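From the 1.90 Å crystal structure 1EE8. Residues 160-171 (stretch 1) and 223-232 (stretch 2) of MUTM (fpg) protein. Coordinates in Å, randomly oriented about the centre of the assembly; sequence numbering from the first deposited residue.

Stretch 1 160-171: GNIYADEALFRA
Stretch 2, residues 223-232: GFQTRHAVYG

Stretch 1 is a helix from Asn 161 to Arg 170, with Gly 160 (phi/psi -124/-164) at the N-cap position; its i+4 to i bonds run unbroken from Ala 164 N to Gly 160 O through Ala 171 N to Ala 167 O. Stretch 2 is irregular. Residues 224-227 have helical phi/psi, Arg 227 N bonds Phe 224 O at 2.7 Å, and His 228 N makes only a weak bond to Gln 225 O. The chain then extends at His 228 (-61/130), bends through Ala 229 (-97/-40) and Val 230 (-131/-31), and extends again at Tyr 231 (-61/132) before Gly 232 (65/12). Register is set by Ile 162 CA to Tyr 231 CA, 6.0 Å, and Glu 166 CA to Val 230 CA, 6.5 Å; residues 229-231 run antiparallel to the helix, and 605 Å² is buried in all.

Glu 166 is the polar centre. Its CA-to-CB bond points sideways to stretch 2, but chi1 and chi2, both m (-69°, -62°), and chi3 at 122° bring the carboxylate to three successive amides. Glu 166 OE2 accepts from Ala 229 N (2.7 Å, 166°); Glu 166 OE1 accepts from both Val 230 N (3.0 Å, 161°) and Tyr 231 N (2.8 Å, 175°). A single buried side chain thus satisfies backbone donors that no regular secondary structure engages.

Side chains before and after Glu 166 along the helix add further contacts. Ile 162 (m, t) lays CG1 over one face of the Tyr 231 ring (chi1 t, chi2 83°), 3.5 Å from the ring centroid and 7° off its normal, a CH-pi contact. The CA-to-CB bond of Asp 165 (m) points toward stretch 2, and its OD2 lies at the edge of the same ring, 3.7 Å from Tyr 231 CD1; both carboxylate oxygens are hydrogen-bonded elsewhere in the structure. One turn on, Phe 169 (chi1 t, chi2 77°) packs CD2 against Ala 229 CB at 3.3 Å and CD1 against Val 230 (m) CG1 at 3.6 Å.

Tyr 163 (m, chi2 106°) starts away from stretch 2, but its ring end returns: CE2 lies 3.8 Å from CE1 of Phe 224 (t, chi2 -102°), ring planes at 48°, while OH is satisfied elsewhere. His 228 (m, chi2 -175°) places NE2 4.0 Å from Ile 162 CG2, a packing contact with a methyl group; NE2 is hydrogen-bonded elsewhere, as are Arg 170 (t, t, m) NH1 and NH2.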

# COMPACT_ATOMS: atom_id res chain seq x y z
N GLY A 160 -24.81 11.26 16.71
CA GLY A 160 -25.26 9.92 17.01
C GLY A 160 -26.38 9.95 18.04
O GLY A 160 -26.99 11.00 18.30
N ASN A 161 -26.65 8.80 18.65
CA ASN A 161 -27.71 8.69 19.64
C ASN A 161 -27.61 9.66 20.81
O ASN A 161 -28.58 10.34 21.15
CB ASN A 161 -27.76 7.25 20.18
CG ASN A 161 -28.44 6.30 19.23
OD1 ASN A 161 -29.54 6.57 18.74
ND2 ASN A 161 -27.79 5.18 18.94
N ILE A 162 -26.44 9.71 21.45
CA ILE A 162 -26.25 10.58 22.60
C ILE A 162 -26.59 12.05 22.35
O ILE A 162 -27.46 12.62 23.02
CB ILE A 162 -24.79 10.50 23.12
CG1 ILE A 162 -24.52 9.10 23.66
CG2 ILE A 162 -24.55 11.55 24.21
CD1 ILE A 162 -23.13 8.92 24.23
N TYR A 163 -25.93 12.65 21.37
CA TYR A 163 -26.16 14.05 21.10
C TYR A 163 -27.47 14.37 20.40
O TYR A 163 -27.97 15.49 20.51
CB TYR A 163 -24.94 14.62 20.38
CG TYR A 163 -23.73 14.42 21.26
CD1 TYR A 163 -22.78 13.44 20.97
CD2 TYR A 163 -23.60 15.12 22.47
CE1 TYR A 163 -21.74 13.16 21.85
CE2 TYR A 163 -22.56 14.84 23.36
CZ TYR A 163 -21.63 13.86 23.04
OH TYR A 163 -20.62 13.57 23.92
N ALA A 164 -28.04 13.40 19.70
CA ALA A 164 -29.34 13.64 19.07
C ALA A 164 -30.33 13.73 20.25
O ALA A 164 -31.09 14.69 20.36
CB ALA A 164 -29.72 12.50 18.15
N ASP A 165 -30.30 12.72 21.12
CA ASP A 165 -31.19 12.69 22.28
C ASP A 165 -31.03 13.98 23.12
O ASP A 165 -32.02 14.62 23.48
CB ASP A 165 -30.88 11.47 23.17
CG ASP A 165 -31.40 10.16 22.59
OD1 ASP A 165 -31.86 10.15 21.43
OD2 ASP A 165 -31.35 9.13 23.30
N GLU A 166 -29.79 14.35 23.43
CA GLU A 166 -29.56 15.55 24.24
C GLU A 166 -29.99 16.84 23.55
O GLU A 166 -30.51 17.75 24.19
CB GLU A 166 -28.09 15.63 24.66
CG GLU A 166 -27.67 14.57 25.68
CD GLU A 166 -28.44 14.66 26.99
OE1 GLU A 166 -29.09 13.66 27.37
OE2 GLU A 166 -28.39 15.73 27.65
N ALA A 167 -29.78 16.93 22.24
CA ALA A 167 -30.16 18.14 21.52
C ALA A 167 -31.67 18.28 21.50
O ALA A 167 -32.22 19.37 21.70
CB ALA A 167 -29.61 18.10 20.09
N LEU A 168 -32.35 17.17 21.26
CA LEU A 168 -33.80 17.15 21.21
C LEU A 168 -34.42 17.55 22.54
O LEU A 168 -35.44 18.24 22.58
CB LEU A 168 -34.29 15.76 20.79
CG LEU A 168 -34.01 15.45 19.31
CD1 LEU A 168 -34.19 13.96 19.02
CD2 LEU A 168 -34.97 16.29 18.45
N PHE A 169 -33.80 17.13 23.64
CA PHE A 169 -34.31 17.50 24.95
C PHE A 169 -34.07 18.98 25.19
O PHE A 169 -34.95 19.70 25.67
CB PHE A 169 -33.61 16.75 26.08
CG PHE A 169 -34.00 17.26 27.44
CD1 PHE A 169 -35.21 16.90 28.00
CD2 PHE A 169 -33.18 18.16 28.12
CE1 PHE A 169 -35.62 17.43 29.22
CE2 PHE A 169 -33.58 18.70 29.34
CZ PHE A 169 -34.80 18.33 29.89
N ARG A 170 -32.87 19.44 24.86
CA ARG A 170 -32.57 20.84 25.09
C ARG A 170 -33.55 21.72 24.31
O ARG A 170 -33.98 22.75 24.81
CB ARG A 170 -31.13 21.15 24.70
CG ARG A 170 -30.73 22.55 25.13
CD ARG A 170 -29.25 22.78 25.07
NE ARG A 170 -28.51 21.92 26.00
CZ ARG A 170 -27.23 22.09 26.30
NH1 ARG A 170 -26.62 21.27 27.14
NH2 ARG A 170 -26.56 23.09 25.74
N ALA A 171 -33.92 21.29 23.11
CA ALA A 171 -34.85 22.03 22.26
C ALA A 171 -36.31 21.72 22.58
O ALA A 171 -37.21 22.28 21.97
CB ALA A 171 -34.56 21.72 20.79
N GLY A 223 -16.13 14.38 30.36
CA GLY A 223 -16.87 14.99 31.45
C GLY A 223 -18.20 15.61 31.09
O GLY A 223 -18.74 16.40 31.86
N PHE A 224 -18.74 15.27 29.92
CA PHE A 224 -20.02 15.83 29.50
C PHE A 224 -21.19 15.03 30.04
O PHE A 224 -22.32 15.54 30.10
CB PHE A 224 -20.12 15.91 27.97
CG PHE A 224 -21.35 16.62 27.48
CD1 PHE A 224 -22.44 15.91 27.00
CD2 PHE A 224 -21.42 18.01 27.52
CE1 PHE A 224 -23.60 16.57 26.56
CE2 PHE A 224 -22.56 18.69 27.09
CZ PHE A 224 -23.65 17.96 26.61
N GLN A 225 -20.94 13.79 30.43
CA GLN A 225 -22.00 12.93 30.95
C GLN A 225 -22.69 13.55 32.17
O GLN A 225 -23.81 13.16 32.51
CB GLN A 225 -21.45 11.54 31.29
CG GLN A 225 -20.39 11.49 32.39
CD GLN A 225 -18.98 11.75 31.86
OE1 GLN A 225 -18.80 12.10 30.70
NE2 GLN A 225 -17.98 11.59 32.73
N THR A 226 -22.02 14.50 32.81
CA THR A 226 -22.59 15.17 33.98
C THR A 226 -23.64 16.18 33.53
O THR A 226 -24.49 16.61 34.32
CB THR A 226 -21.51 15.91 34.81
OG1 THR A 226 -20.95 16.98 34.04
CG2 THR A 226 -20.39 14.94 35.21
N ARG A 227 -23.59 16.56 32.26
CA ARG A 227 -24.53 17.51 31.69
C ARG A 227 -25.69 16.77 31.01
O ARG A 227 -26.64 17.41 30.53
CB ARG A 227 -23.84 18.40 30.65
CG ARG A 227 -22.67 19.24 31.17
CD ARG A 227 -23.13 20.35 32.10
NE ARG A 227 -22.13 21.40 32.23
CZ ARG A 227 -21.77 22.23 31.25
NH1 ARG A 227 -22.34 22.13 30.05
NH2 ARG A 227 -20.85 23.16 31.46
N HIS A 228 -25.62 15.44 30.94
CA HIS A 228 -26.68 14.67 30.31
C HIS A 228 -28.02 14.86 31.02
O HIS A 228 -28.11 14.71 32.23
CB HIS A 228 -26.34 13.18 30.28
CG HIS A 228 -25.24 12.83 29.32
ND1 HIS A 228 -24.85 11.53 29.08
CD2 HIS A 228 -24.45 13.61 28.56
CE1 HIS A 228 -23.85 11.53 28.22
NE2 HIS A 228 -23.59 12.78 27.88
N ALA A 229 -29.05 15.17 30.23
CA ALA A 229 -30.38 15.38 30.77
C ALA A 229 -31.23 14.13 30.65
O ALA A 229 -31.99 13.81 31.57
CB ALA A 229 -31.05 16.54 30.05
N VAL A 230 -31.11 13.43 29.53
CA VAL A 230 -31.92 12.24 29.31
C VAL A 230 -31.17 11.00 28.85
O VAL A 230 -31.58 9.88 29.17
CB VAL A 230 -33.04 12.54 28.28
CG1 VAL A 230 -33.94 13.67 28.79
CG2 VAL A 230 -32.43 12.91 26.93
N TYR A 231 -30.08 11.17 28.11
CA TYR A 231 -29.34 10.00 27.66
C TYR A 231 -28.80 9.16 28.81
O TYR A 231 -28.17 9.68 29.74
CB TYR A 231 -28.17 10.36 26.74
CG TYR A 231 -27.58 9.11 26.14
CD1 TYR A 231 -28.15 8.53 25.01
CD2 TYR A 231 -26.54 8.43 26.78
CE1 TYR A 231 -27.71 7.29 24.53
CE2 TYR A 231 -26.10 7.19 26.32
CZ TYR A 231 -26.70 6.63 25.20
OH TYR A 231 -26.27 5.39 24.76
N GLY A 232 -29.03 7.85 28.73
CA GLY A 232 -28.56 6.95 29.77
C GLY A 232 -29.20 7.17 31.13
O GLY A 232 -28.73 6.62 32.14